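Local coordinates for putative GAF sensor protein (Burkholderia vietnamiensis, PDB 5HL6) that probably reduces free L-methionine-(R)-S-oxide, as a GAF-domain member of the free methionine sulfoxide reductase family, at residues Ala50-Ser55 against Ser156-Leu161. Numbering follows the deposited sequence.
With EDO (1,2-ethanediol), chain C.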
ATOM      1  N   ALA B  50       0.768   5.143  -3.259  1.00 20.42           N
ATOM      2  CA  ALA B  50       1.736   5.908  -2.478  1.00 22.80           C
ATOM      3  C   ALA B  50       2.049   7.245  -3.137  1.00 20.53           C
ATOM      4  O   ALA B  50       2.166   8.272  -2.459  1.00 21.81           O
ATOM      5  CB  ALA B  50       3.023   5.097  -2.297  1.00 23.23           C
ATOM      6  N   LEU B  51       2.198   7.250  -4.462  1.00 21.28           N
ATOM      7  CA  LEU B  51       2.563   8.477  -5.158  1.00 25.30           C
ATOM      8  C   LEU B  51       1.469   9.534  -5.022  1.00 26.07           C
ATOM      9  O   LEU B  51       1.742  10.690  -4.676  1.00 24.30           O
ATOM     10  CB  LEU B  51       2.841   8.168  -6.632  1.00 25.41           C
ATOM     11  CG  LEU B  51       2.970   9.396  -7.527  1.00 27.47           C
ATOM     12  CD1 LEU B  51       4.221  10.187  -7.159  1.00 28.60           C
ATOM     13  CD2 LEU B  51       3.007   8.962  -8.992  1.00 32.22           C
ATOM     14  N   VAL B  52       0.220   9.151  -5.281  1.00 23.11           N
ATOM     15  CA  VAL B  52      -0.859  10.132  -5.231  1.00 21.84           C
ATOM     16  C   VAL B  52      -1.061  10.637  -3.815  1.00 24.11           C
ATOM     17  O   VAL B  52      -1.210  11.846  -3.591  1.00 25.69           O
ATOM     18  CB  VAL B  52      -2.152   9.539  -5.814  1.00 25.47           C
ATOM     19  CG1 VAL B  52      -3.287  10.556  -5.713  1.00 23.41           C
ATOM     20  CG2 VAL B  52      -1.909   9.118  -7.270  1.00 24.11           C
ATOM     21  N   TYR B  53      -1.065   9.723  -2.838  1.00 19.98           N
ATOM     22  CA  TYR B  53      -1.314  10.113  -1.457  1.00 22.26           C
ATOM     23  C   TYR B  53      -0.284  11.129  -0.982  1.00 26.49           C
ATOM     24  O   TYR B  53      -0.611  12.063  -0.241  1.00 25.56           O
ATOM     25  CB  TYR B  53      -1.305   8.874  -0.560  1.00 23.39           C
ATOM     26  CG  TYR B  53      -1.625   9.145   0.887  1.00 23.49           C
ATOM     27  CD1 TYR B  53      -2.944   9.296   1.305  1.00 28.99           C
ATOM     28  CD2 TYR B  53      -0.617   9.239   1.841  1.00 25.58           C
ATOM     29  CE1 TYR B  53      -3.245   9.538   2.627  1.00 28.63           C
ATOM     30  CE2 TYR B  53      -0.913   9.481   3.175  1.00 30.89           C
ATOM     31  CZ  TYR B  53      -2.231   9.626   3.558  1.00 31.37           C
ATOM     32  OH  TYR B  53      -2.547   9.867   4.884  1.00 35.81           O
ATOM     33  N   HIS B  54       0.961  10.989  -1.422  1.00 21.36           N
ATOM     34  CA  HIS B  54       1.989  11.874  -0.902  1.00 25.57           C
ATOM     35  C   HIS B  54       2.204  13.103  -1.768  1.00 27.07           C
ATOM     36  O   HIS B  54       2.966  13.988  -1.376  1.00 29.12           O
ATOM     37  CB  HIS B  54       3.286  11.088  -0.682  1.00 35.23           C
ATOM     38  CG  HIS B  54       3.229  10.213   0.536  1.00 35.25           C
ATOM     39  ND1 HIS B  54       2.844   8.891   0.488  1.00 34.66           N
ATOM     40  CD2 HIS B  54       3.428  10.499   1.845  1.00 36.89           C
ATOM     41  CE1 HIS B  54       2.847   8.389   1.711  1.00 34.41           C
ATOM     42  NE2 HIS B  54       3.195   9.344   2.553  1.00 34.79           N
ATOM     43  N   SER B  55       1.497  13.217  -2.895  1.00 26.20           N
ATOM     44  CA  SER B  55       1.606  14.400  -3.740  1.00 25.74           C
ATOM     45  C   SER B  55       0.491  15.418  -3.531  1.00 31.36           C
ATOM     46  O   SER B  55       0.669  16.582  -3.906  1.00 38.37           O
ATOM     47  CB  SER B  55       1.631  13.987  -5.217  1.00 32.50           C
ATOM     48  OG  SER B  55       2.689  13.069  -5.453  1.00 30.92           O
ATOM     49  N   SER B 156     -11.934  15.794 -12.544  1.00 31.95           N
ATOM     50  CA  SER B 156     -11.240  15.621 -13.817  1.00 30.49           C
ATOM     51  C   SER B 156      -9.818  15.125 -13.608  1.00 35.92           C
ATOM     52  O   SER B 156      -9.327  14.279 -14.367  1.00 30.71           O
ATOM     53  CB  SER B 156     -11.225  16.938 -14.585  1.00 33.07           C
ATOM     54  OG  SER B 156     -12.538  17.338 -14.922  1.00 55.48           O
ATOM     55  N   GLY B 157      -9.135  15.654 -12.592  1.00 32.30           N
ATOM     56  CA  GLY B 157      -7.757  15.257 -12.352  1.00 29.37           C
ATOM     57  C   GLY B 157      -7.636  13.811 -11.912  1.00 28.74           C
ATOM     58  O   GLY B 157      -6.789  13.065 -12.417  1.00 30.50           O
ATOM     59  N   MET B 158      -8.471  13.395 -10.953  1.00 25.38           N
ATOM     60  CA  MET B 158      -8.441  12.002 -10.516  1.00 27.00           C
ATOM     61  C   MET B 158      -8.774  11.051 -11.661  1.00 33.24           C
ATOM     62  O   MET B 158      -8.163   9.983 -11.787  1.00 32.18           O
ATOM     63  CB  MET B 158      -9.399  11.789  -9.345  1.00 27.07           C
ATOM     64  CG  MET B 158      -8.915  12.385  -8.030  1.00 27.14           C
ATOM     65  SD  MET B 158      -7.350  11.713  -7.427  1.00 25.87           S
ATOM     66  CE  MET B 158      -7.191  12.677  -5.936  1.00 24.11           C
ATOM     67  N   GLU B 159      -9.737  11.419 -12.511  1.00 30.24           N
ATOM     68  CA  GLU B 159     -10.068  10.553 -13.638  1.00 24.32           C
ATOM     69  C   GLU B 159      -8.890  10.427 -14.595  1.00 25.33           C
ATOM     70  O   GLU B 159      -8.637   9.346 -15.137  1.00 26.86           O
ATOM     71  CB  GLU B 159     -11.317  11.073 -14.357  1.00 24.96           C
ATOM     72  CG  GLU B 159     -12.581  10.843 -13.527  1.00 25.19           C
ATOM     73  CD  GLU B 159     -13.823  11.465 -14.131  1.00 35.52           C
ATOM     74  OE1 GLU B 159     -13.695  12.297 -15.054  1.00 38.68           O
ATOM     75  OE2 GLU B 159     -14.931  11.125 -13.659  1.00 32.70           O
ATOM     76  N   ALA B 160      -8.141  11.512 -14.793  1.00 25.59           N
ATOM     77  CA  ALA B 160      -6.973  11.434 -15.660  1.00 30.35           C
ATOM     78  C   ALA B 160      -5.885  10.574 -15.029  1.00 29.26           C
ATOM     79  O   ALA B 160      -5.196   9.830 -15.733  1.00 28.30           O
ATOM     80  CB  ALA B 160      -6.449  12.833 -15.981  1.00 29.47           C
ATOM     81  N   LEU B 161      -5.719  10.650 -13.703  1.00 26.69           N
ATOM     82  CA  LEU B 161      -4.749   9.773 -13.046  1.00 28.92           C
ATOM     83  C   LEU B 161      -5.144   8.314 -13.214  1.00 28.34           C
ATOM     84  O   LEU B 161      -4.296   7.463 -13.503  1.00 24.34           O
ATOM     85  CB  LEU B 161      -4.618  10.118 -11.556  1.00 23.68           C
ATOM     86  CG  LEU B 161      -4.014  11.474 -11.198  1.00 25.63           C
ATOM     87  CD1 LEU B 161      -3.902  11.633  -9.700  1.00 27.16           C
ATOM     88  CD2 LEU B 161      -2.641  11.637 -11.871  1.00 29.35           C
TER
HETATM   89  C1  EDO C 201      -1.592  13.049   2.826  1.00 51.09           C
HETATM   90  O1  EDO C 201      -2.181  14.323   2.520  1.00 51.71           O
HETATM   91  C2  EDO C 201      -0.071  13.169   2.866  1.00 46.31           C
HETATM   92  O2  EDO C 201       0.386  13.731   1.628  1.00 52.08           O
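Val52 meets Leu161 and Met158 in a small, buried, wholly apolar helix-helix contact of the GAF domain. It joins helix 41-55 to helix 152-176, with helix 20-35 alongside and the antiparallel sheet beside it. Val52 and Leu161 reach toward each other tip to tip. Val52 CG2 lies 4.0 Å from Leu161 CD1, and the same methyl carbon of Leu161 is 4.2 Å from Val52 CG1. One leucine methyl therefore faces both branches of the valine. With CG1 anti to the backbone N (chi1 178°) and CG2 beside that N, both Val52 methyls face helix 152-176; CG1 also has Met158 CE at 4.4 Å. The Met158 side chain is bent at its first two torsions, then runs straight through SD (chi3 180°), which carries CE across to the valine. Trp140 of strand 136-144 touches both Val52 and Met158, while Leu27 of helix 20-35 packs on Leu161.

The side chains of His54 and Ser55 bond back to backbone oxygens four residues earlier. His54 ND1 donates to Ala50 O at 3.1 Å, with the oxygen in the imidazole plane; this oxygen also accepts from His54 N. Ser55 OG donates to Leu51 O at 2.7 Å. An ethanediol, probably from the crystallisation liquor, donates through O2 to Tyr53 O and lays C1 over one face of the Tyr53 ring.

No hydrogen bond links the two segments, so dispersion and burial of methyl groups join them here.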